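Local coordinates for MdbA (Actinomyces oris, PDB 4Z7X), which acts as a thiol-disulfide oxidoreductase of the thioredoxin superfamily and probably forms disulfide bonds in exported proteins, including those of the sortase-assembled pili, at residues Q34-S37 with W41-G44; I90-H95 with Q122-H127; P197-K202 with V206-L211. All blocks are in the same frame, centred on the assembly; numbering follows the deposited sequence.

Contact 1: residues Q34-S37 with W41-G44. With 3CX ((2S)-3-(cyclohexylamino)-2-hydroxypropane-1-sulfonic acid), chain C.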
loop_
_atom_site.group_PDB
_atom_site.type_symbol
_atom_site.label_atom_id
_atom_site.label_comp_id
_atom_site.label_asym_id
_atom_site.label_seq_id
_atom_site.Cartn_x
_atom_site.Cartn_y
_atom_site.Cartn_z
ATOM N N GLN A 34 -10.332 -1.930 -8.303
ATOM C CA GLN A 34 -9.116 -1.579 -9.028
ATOM C C GLN A 34 -7.909 -2.442 -8.607
ATOM O O GLN A 34 -6.819 -2.240 -9.086
ATOM C CB GLN A 34 -8.821 -0.068 -8.935
ATOM C CG GLN A 34 -9.911 0.822 -9.540
ATOM C CD GLN A 34 -9.427 2.213 -9.914
ATOM O OE1 GLN A 34 -8.612 2.364 -10.832
ATOM N NE2 GLN A 34 -9.958 3.259 -9.226
ATOM N N VAL A 35 -8.107 -3.402 -7.706
ATOM C CA VAL A 35 -7.042 -4.295 -7.273
ATOM C C VAL A 35 -6.781 -5.380 -8.313
ATOM O O VAL A 35 -7.680 -5.932 -8.928
ATOM C CB VAL A 35 -7.325 -4.853 -5.842
ATOM C CG1 VAL A 35 -6.597 -6.156 -5.571
ATOM C CG2 VAL A 35 -6.917 -3.774 -4.796
ATOM N N LEU A 36 -5.516 -5.709 -8.446
ATOM C CA LEU A 36 -5.045 -6.693 -9.402
ATOM C C LEU A 36 -5.155 -8.115 -8.856
ATOM O O LEU A 36 -5.461 -8.332 -7.682
ATOM C CB LEU A 36 -3.623 -6.360 -9.796
ATOM C CG LEU A 36 -3.403 -5.029 -10.481
ATOM C CD1 LEU A 36 -1.948 -4.835 -10.745
ATOM C CD2 LEU A 36 -4.154 -4.935 -11.781
ATOM N N SER A 37 -4.859 -9.091 -9.717
ATOM C CA SER A 37 -5.069 -10.491 -9.396
ATOM C C SER A 37 -4.132 -10.993 -8.303
ATOM O O SER A 37 -4.354 -12.064 -7.738
ATOM C CB SER A 37 -4.903 -11.346 -10.654
ATOM O OG SER A 37 -3.603 -11.225 -11.189
ATOM N N TRP A 41 -2.324 -2.867 -5.817
ATOM C CA TRP A 41 -2.888 -1.758 -6.560
ATOM C C TRP A 41 -1.791 -0.810 -6.951
ATOM O O TRP A 41 -0.732 -0.800 -6.323
ATOM C CB TRP A 41 -4.015 -1.062 -5.829
ATOM C CG TRP A 41 -3.685 -0.203 -4.694
ATOM C CD1 TRP A 41 -3.646 1.151 -4.724
ATOM C CD2 TRP A 41 -3.457 -0.577 -3.310
ATOM N NE1 TRP A 41 -3.414 1.644 -3.471
ATOM C CE2 TRP A 41 -3.281 0.606 -2.590
ATOM C CE3 TRP A 41 -3.330 -1.792 -2.633
ATOM C CZ2 TRP A 41 -3.046 0.614 -1.218
ATOM C CZ3 TRP A 41 -3.082 -1.790 -1.271
ATOM C CH2 TRP A 41 -2.952 -0.598 -0.578
ATOM N N THR A 42 -2.042 0.001 -7.978
ATOM C CA THR A 42 -0.961 0.746 -8.594
ATOM C C THR A 42 -1.298 2.188 -8.893
ATOM O O THR A 42 -2.467 2.534 -9.030
ATOM C CB THR A 42 -0.447 0.097 -9.908
ATOM O OG1 THR A 42 -1.430 0.227 -10.933
ATOM C CG2 THR A 42 -0.140 -1.383 -9.709
ATOM N N TYR A 43 -0.218 2.975 -9.012
ATOM C CA TYR A 43 -0.258 4.381 -9.373
ATOM C C TYR A 43 0.751 4.632 -10.489
ATOM O O TYR A 43 1.904 4.260 -10.365
ATOM C CB TYR A 43 0.107 5.280 -8.161
ATOM C CG TYR A 43 -0.808 5.084 -6.959
ATOM C CD1 TYR A 43 -1.914 5.897 -6.755
ATOM C CD2 TYR A 43 -0.556 4.090 -6.039
ATOM C CE1 TYR A 43 -2.752 5.737 -5.678
ATOM C CE2 TYR A 43 -1.363 3.917 -4.934
ATOM C CZ TYR A 43 -2.484 4.735 -4.758
ATOM O OH TYR A 43 -3.289 4.512 -3.644
ATOM N N GLY A 44 0.289 5.268 -11.566
ATOM C CA GLY A 44 1.160 5.695 -12.656
ATOM C C GLY A 44 1.469 4.725 -13.803
ATOM O O GLY A 44 2.269 5.041 -14.684
HETATM O OAA 3CX C . -3.245 7.299 -15.475
HETATM O OAB 3CX C . -1.471 5.812 -14.421
HETATM O OAC 3CX C . -2.533 4.562 -11.719
HETATM O OAD 3CX C . -3.329 4.789 -15.397
HETATM C CAE 3CX C . -6.374 3.829 -6.411
HETATM C CAF 3CX C . -6.701 2.638 -7.271
HETATM C CAG 3CX C . -6.293 5.174 -7.123
HETATM C CAH 3CX C . -5.871 2.664 -8.556
HETATM C CAI 3CX C . -5.501 5.236 -8.407
HETATM C CAJ 3CX C . -4.830 4.847 -11.292
HETATM C CAK 3CX C . -3.815 5.964 -13.271
HETATM N NAL 3CX C . -4.669 3.752 -10.316
HETATM C CAM 3CX C . -3.772 4.717 -12.376
HETATM C CAN 3CX C . -5.022 3.888 -8.866
HETATM S SAO 3CX C . -2.886 5.945 -14.655
HETATM O O HOH W 1 -4.518 -0.793 -9.506
#
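Q34 meets W41-G44 through a water and a shared ligand. Its carbonyl O accepts from water 1 at 2.8 Å, and the same water accepts from T42 N, so the loop is joined to the strand without direct backbone pairing. The Q34 side chain runs out extended along the cyclohexyl ring of the bound cyclohexylamino-hydroxypropanesulfonic acid (3CX), with OE1 3.6 Å from CAH. V35 follows, CG2 lying 4.1 Å from CB of W41, the two side chains slanting across one another. L36 points toward the strand, and its CD1 meets CG2 of T42 at 4.0 Å, the side chains at about a right angle. With CG between backbone N and carbonyl carbon (chi1 74°), the W41 indole leads away from the loop, and NE1 donates to OH of Y43 at 2.9 Å, the hydroxyl in the indole plane. G44 N donates to the ligand hydroxyl OAC (2.9 Å); Q34 and the strand end thus line the 3CX pocket, with E45 and G46. Loop 34-37 lies beside strand 41-43, first and outermost in the thioredoxin-like sheet; that strand pairs with 91-96 through W41-L94 and Y43-L92 backbone bonds, and L116 of helix 103-118 packs on V35 and W41.

Contact 2: residues I90-H95 with Q122-H127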
loop_
_atom_site.group_PDB
_atom_site.type_symbol
_atom_site.label_atom_id
_atom_site.label_comp_id
_atom_site.label_asym_id
_atom_site.label_seq_id
_atom_site.Cartn_x
_atom_site.Cartn_y
_atom_site.Cartn_z
ATOM N N ILE A 90 8.247 6.841 -11.498
ATOM C CA ILE A 90 7.956 5.445 -11.144
ATOM C C ILE A 90 6.488 5.114 -11.398
ATOM O O ILE A 90 5.628 6.001 -11.421
ATOM C CB ILE A 90 8.239 5.118 -9.666
ATOM C CG1 ILE A 90 7.361 5.939 -8.710
ATOM C CG2 ILE A 90 9.721 5.303 -9.330
ATOM C CD1 ILE A 90 7.567 5.540 -7.243
ATOM N N THR A 91 6.231 3.825 -11.528
ATOM C CA THR A 91 4.909 3.249 -11.345
ATOM C C THR A 91 4.971 2.563 -9.965
ATOM O O THR A 91 5.810 1.724 -9.744
ATOM C CB THR A 91 4.661 2.189 -12.411
ATOM O OG1 THR A 91 4.621 2.817 -13.693
ATOM C CG2 THR A 91 3.378 1.454 -12.149
ATOM N N LEU A 92 4.131 2.989 -9.046
ATOM C CA LEU A 92 4.115 2.446 -7.681
ATOM C C LEU A 92 3.110 1.303 -7.610
ATOM O O LEU A 92 1.939 1.472 -7.965
ATOM C CB LEU A 92 3.760 3.532 -6.662
ATOM C CG LEU A 92 3.667 3.070 -5.209
ATOM C CD1 LEU A 92 5.044 2.679 -4.682
ATOM C CD2 LEU A 92 3.066 4.127 -4.302
ATOM N N ALA A 93 3.568 0.160 -7.107
ATOM C CA ALA A 93 2.670 -0.957 -6.873
ATOM C C ALA A 93 2.738 -1.376 -5.412
ATOM O O ALA A 93 3.819 -1.701 -4.905
ATOM C CB ALA A 93 3.039 -2.128 -7.771
ATOM N N LEU A 94 1.596 -1.312 -4.735
ATOM C CA LEU A 94 1.492 -1.612 -3.306
ATOM C C LEU A 94 0.887 -2.984 -3.142
ATOM O O LEU A 94 -0.163 -3.247 -3.691
ATOM C CB LEU A 94 0.654 -0.572 -2.576
ATOM C CG LEU A 94 1.239 0.846 -2.559
ATOM C CD1 LEU A 94 0.317 1.822 -1.856
ATOM C CD2 LEU A 94 2.597 0.887 -1.939
ATOM N N HIS A 95 1.598 -3.847 -2.404
ATOM C CA HIS A 95 1.216 -5.258 -2.233
ATOM C C HIS A 95 0.962 -5.546 -0.750
ATOM O O HIS A 95 1.912 -5.687 0.008
ATOM C CB HIS A 95 2.317 -6.202 -2.706
ATOM C CG HIS A 95 2.706 -6.080 -4.142
ATOM N ND1 HIS A 95 2.425 -7.058 -5.083
ATOM C CD2 HIS A 95 3.414 -5.121 -4.794
ATOM C CE1 HIS A 95 2.942 -6.701 -6.250
ATOM N NE2 HIS A 95 3.563 -5.539 -6.099
ATOM N N GLN A 122 -8.172 9.770 -2.579
ATOM C CA GLN A 122 -7.529 9.879 -1.264
ATOM C C GLN A 122 -6.849 8.610 -0.822
ATOM O O GLN A 122 -6.386 8.512 0.313
ATOM C CB GLN A 122 -8.544 10.298 -0.233
ATOM C CG GLN A 122 -9.021 11.737 -0.365
ATOM C CD GLN A 122 -10.130 11.951 -1.346
ATOM O OE1 GLN A 122 -11.078 11.183 -1.399
ATOM N NE2 GLN A 122 -10.062 13.065 -2.067
ATOM N N SER A 123 -6.752 7.625 -1.709
ATOM C CA SER A 123 -6.222 6.319 -1.281
ATOM C C SER A 123 -4.761 6.355 -0.818
ATOM O O SER A 123 -4.439 5.757 0.216
ATOM C CB SER A 123 -6.405 5.230 -2.332
ATOM O OG SER A 123 -5.781 5.546 -3.541
ATOM N N LEU A 124 -3.866 7.015 -1.573
ATOM C CA LEU A 124 -2.458 7.019 -1.156
ATOM C C LEU A 124 -2.248 7.807 0.149
ATOM O O LEU A 124 -1.466 7.402 1.019
ATOM C CB LEU A 124 -1.561 7.473 -2.313
ATOM C CG LEU A 124 -0.076 7.251 -2.131
ATOM C CD1 LEU A 124 0.248 5.801 -1.829
ATOM C CD2 LEU A 124 0.677 7.729 -3.364
ATOM N N SER A 125 -2.986 8.894 0.327
ATOM C CA SER A 125 -2.924 9.677 1.554
ATOM C C SER A 125 -3.475 8.888 2.727
ATOM O O SER A 125 -2.969 8.949 3.858
ATOM C CB SER A 125 -3.719 10.955 1.389
ATOM O OG SER A 125 -3.068 11.788 0.490
ATOM N N PHE A 126 -4.516 8.103 2.462
ATOM C CA PHE A 126 -5.102 7.270 3.538
ATOM C C PHE A 126 -4.139 6.164 3.947
ATOM O O PHE A 126 -4.006 5.828 5.120
ATOM C CB PHE A 126 -6.451 6.716 3.113
ATOM C CG PHE A 126 -7.146 5.970 4.208
ATOM C CD1 PHE A 126 -7.603 6.633 5.353
ATOM C CD2 PHE A 126 -7.370 4.628 4.104
ATOM C CE1 PHE A 126 -8.248 5.945 6.354
ATOM C CE2 PHE A 126 -8.029 3.917 5.128
ATOM C CZ PHE A 126 -8.436 4.578 6.263
ATOM N N HIS A 127 -3.475 5.586 2.962
ATOM C CA HIS A 127 -2.431 4.599 3.237
ATOM C C HIS A 127 -1.408 5.153 4.206
ATOM O O HIS A 127 -1.057 4.536 5.207
ATOM C CB HIS A 127 -1.755 4.228 1.907
ATOM C CG HIS A 127 -0.623 3.267 2.024
ATOM N ND1 HIS A 127 -0.808 1.922 2.212
ATOM C CD2 HIS A 127 0.710 3.457 1.915
ATOM C CE1 HIS A 127 0.363 1.328 2.239
ATOM N NE2 HIS A 127 1.304 2.240 2.045
#
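L94 sets its CD1 methyl over the imidazole of H127, 4.0 Å from the ring centroid and 5° off the normal, a CH-pi contact made almost squarely on the face. The leucine gets there with CG anti to its carbonyl carbon (chi1 -64°) and CD1 carried on in an extended chain, while H127 comes from the opposite direction, its CG anti to the backbone N (chi1 178°). The same L94 CD1 also touches CD1 of L124, at 4.0 Å, the two leucine side chains at roughly a right angle. L92, two residues back on the same side of the strand, meets L124 tip to tip, CD2 to CD1 at 4.1 Å. One L124 methyl therefore touches both strand leucines, and L94 CD1 lies against both helix residues. The axes of strand 91-95 and helix 123-127 come no closer than 12.2 Å, so these side chains bridge the gap by their ends, wholly by van der Waals and CH-pi contact. The rotation of H127 is further held from outside: ND1 is hydrogen-bonded to OH of Y65, and F63 and F131 meet the ring edge-to-face. Helix 123-140, packing by its first turn on strand 91-96, with H127 near the likely CxxC pair C67 and C70, is consistent with the helical insertion of DsbA-like oxidoreductases, which covers the thioredoxin fold beside its active site.

Contact 3: residues P197-K202 with V206-L211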
loop_
_atom_site.group_PDB
_atom_site.type_symbol
_atom_site.label_atom_id
_atom_site.label_comp_id
_atom_site.label_asym_id
_atom_site.label_seq_id
_atom_site.Cartn_x
_atom_site.Cartn_y
_atom_site.Cartn_z
ATOM N N PRO A 197 9.152 -4.830 5.244
ATOM C CA PRO A 197 8.841 -4.700 3.824
ATOM C C PRO A 197 9.771 -5.519 2.932
ATOM O O PRO A 197 10.856 -5.892 3.350
ATOM C CB PRO A 197 9.047 -3.205 3.568
ATOM C CG PRO A 197 10.052 -2.790 4.562
ATOM C CD PRO A 197 9.868 -3.641 5.773
ATOM N N THR A 198 9.315 -5.801 1.701
ATOM C CA THR A 198 10.169 -6.303 0.641
ATOM C C THR A 198 9.949 -5.352 -0.521
ATOM O O THR A 198 8.797 -5.035 -0.844
ATOM C CB THR A 198 9.862 -7.771 0.228
ATOM O OG1 THR A 198 10.133 -8.655 1.322
ATOM C CG2 THR A 198 10.725 -8.152 -0.943
ATOM N N VAL A 199 11.028 -4.895 -1.129
ATOM C CA VAL A 199 10.953 -3.908 -2.217
ATOM C C VAL A 199 11.676 -4.429 -3.462
ATOM O O VAL A 199 12.788 -4.971 -3.388
ATOM C CB VAL A 199 11.579 -2.567 -1.721
ATOM C CG1 VAL A 199 11.584 -1.509 -2.802
ATOM C CG2 VAL A 199 10.805 -2.026 -0.506
ATOM N N PHE A 200 11.032 -4.239 -4.619
ATOM C CA PHE A 200 11.642 -4.514 -5.912
ATOM C C PHE A 200 11.568 -3.257 -6.758
ATOM O O PHE A 200 10.606 -2.470 -6.654
ATOM C CB PHE A 200 10.893 -5.643 -6.603
ATOM C CG PHE A 200 10.956 -6.943 -5.888
ATOM C CD1 PHE A 200 11.960 -7.851 -6.181
ATOM C CD2 PHE A 200 9.957 -7.297 -4.982
ATOM C CE1 PHE A 200 12.024 -9.052 -5.517
ATOM C CE2 PHE A 200 9.999 -8.507 -4.317
ATOM C CZ PHE A 200 11.041 -9.394 -4.591
ATOM N N PHE A 201 12.587 -3.058 -7.581
ATOM C CA PHE A 201 12.608 -1.968 -8.553
ATOM C C PHE A 201 13.049 -2.519 -9.879
ATOM O O PHE A 201 14.086 -3.149 -9.980
ATOM C CB PHE A 201 13.507 -0.807 -8.107
ATOM C CG PHE A 201 13.497 0.320 -9.093
ATOM C CD1 PHE A 201 12.327 0.978 -9.384
ATOM C CD2 PHE A 201 14.646 0.683 -9.763
ATOM C CE1 PHE A 201 12.304 2.000 -10.318
ATOM C CE2 PHE A 201 14.627 1.686 -10.688
ATOM C CZ PHE A 201 13.458 2.338 -10.977
ATOM N N LYS A 202 12.217 -2.326 -10.894
ATOM C CA LYS A 202 12.410 -2.988 -12.187
ATOM C C LYS A 202 12.596 -4.504 -12.045
ATOM O O LYS A 202 13.402 -5.119 -12.762
ATOM C CB LYS A 202 13.597 -2.399 -12.922
ATOM C CG LYS A 202 13.468 -0.926 -13.196
ATOM C CD LYS A 202 14.757 -0.296 -13.699
ATOM C CE LYS A 202 14.938 -0.555 -15.174
ATOM N NZ LYS A 202 16.112 0.153 -15.725
ATOM N N VAL A 206 15.645 -4.863 -3.924
ATOM C CA VAL A 206 16.296 -3.690 -3.382
ATOM C C VAL A 206 16.769 -3.993 -1.973
ATOM O O VAL A 206 15.994 -4.438 -1.157
ATOM C CB VAL A 206 15.346 -2.496 -3.394
ATOM C CG1 VAL A 206 15.970 -1.299 -2.703
ATOM C CG2 VAL A 206 14.946 -2.127 -4.839
ATOM N N ASP A 207 18.055 -3.733 -1.706
ATOM C CA ASP A 207 18.648 -3.893 -0.379
ATOM C C ASP A 207 18.090 -2.799 0.524
ATOM O O ASP A 207 18.403 -1.618 0.354
ATOM C CB ASP A 207 20.182 -3.806 -0.472
ATOM C CG ASP A 207 20.898 -3.949 0.873
ATOM O OD1 ASP A 207 20.219 -4.115 1.903
ATOM O OD2 ASP A 207 22.170 -3.891 0.897
ATOM N N LEU A 208 17.282 -3.203 1.506
ATOM C CA LEU A 208 16.649 -2.250 2.399
ATOM C C LEU A 208 17.645 -1.536 3.280
ATOM O O LEU A 208 17.398 -0.405 3.726
ATOM C CB LEU A 208 15.653 -2.947 3.285
ATOM C CG LEU A 208 14.478 -3.624 2.614
ATOM C CD1 LEU A 208 13.758 -4.369 3.716
ATOM C CD2 LEU A 208 13.576 -2.603 1.961
ATOM N N ASN A 209 18.798 -2.161 3.492
ATOM C CA ASN A 209 19.870 -1.504 4.261
ATOM C C ASN A 209 20.534 -0.340 3.526
ATOM O O ASN A 209 21.226 0.478 4.148
ATOM C CB ASN A 209 20.904 -2.529 4.727
ATOM C CG ASN A 209 20.260 -3.669 5.518
ATOM O OD1 ASN A 209 19.842 -3.483 6.648
ATOM N ND2 ASN A 209 20.194 -4.855 4.924
ATOM N N LYS A 210 20.337 -0.256 2.214
ATOM C CA LYS A 210 20.851 0.882 1.480
ATOM C C LYS A 210 19.855 2.029 1.418
ATOM O O LYS A 210 20.183 3.077 0.923
ATOM C CB LYS A 210 21.321 0.467 0.089
ATOM C CG LYS A 210 22.477 -0.528 0.145
ATOM C CD LYS A 210 23.631 -0.151 -0.780
ATOM C CE LYS A 210 24.947 -0.770 -0.311
ATOM N NZ LYS A 210 24.994 -2.248 -0.504
ATOM N N LEU A 211 18.655 1.848 1.964
ATOM C CA LEU A 211 17.646 2.899 1.915
ATOM C C LEU A 211 17.499 3.528 3.279
ATOM O O LEU A 211 16.499 3.332 3.940
ATOM C CB LEU A 211 16.291 2.331 1.488
ATOM C CG LEU A 211 16.267 1.522 0.190
ATOM C CD1 LEU A 211 14.913 0.869 0.004
ATOM C CD2 LEU A 211 16.595 2.430 -0.970
HETATM O O HOH W 2 13.674 -5.776 -0.299
#
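L208 reaches back from the 3-10 segment 208-210 to P197, just before strand 198-201, and to V199 within it. Its CB points toward the strand, and CG stands anti to the carbonyl carbon (chi1 -62°), which turns the branch to the strand side. From there the two methyls part: CD1 goes to P197, 3.3 Å from its carbonyl O and 4.1 Å from CG of its ring, while CD2 goes to V199, resting 3.8 Å from CG2 and slightly farther from CB. The other branch of V199, CG1, lies 3.9 Å from CB of V206, so the two methyls of V199 divide between V206 and L208. V206 CG2 passes on to F201, touching CB at 3.8 Å; the phenyl ring itself leads off toward V221 of helix 216-222. Strands 198-201 and 204-205 form a beta hairpin at the edge of the thioredoxin-fold sheet. V206 follows strand 204-205, and its N donates to V199 O at 2.9 Å. Water 2 makes a second bridge, accepting from V199 N and donating to V206 O. P197 follows a cis peptide bond and its side chain touches H69 and C70 of the probable CxxC motif, as the cis-proline of thioredoxin-like proteins does. Beyond the hairpin, D207 opens an Asx turn. Its OD1 is gripped twice by N209: the backbone N comes from above the carboxylate plane, the side-chain ND2 on the syn lone pair. K210 NZ forms a salt bridge with OD2 of the same aspartate.

Overall arrangement
The three contacts come in series along the chain, and all reach one mixed sheet with strand order 41-43, 91-96, 58-63, 198-201, 204-205. Contact 1 lies at the 41-43 border and contact 3 at the hairpin border, their centres about 20 Å apart. Contact 2, 9 Å from contact 1 and about 17 Å from contact 3 between centres, joins the next strand to helix 123-140. Contacts 1 and 2 touch: Y43 OH is probably hydrogen-bonded to S123 OG, tying the ligand-binding strand to the helix start. Contacts 2 and 3 do not touch, but H127 and P197 both lie near the probable CxxC pair C67 and C70, placing them around the likely redox site.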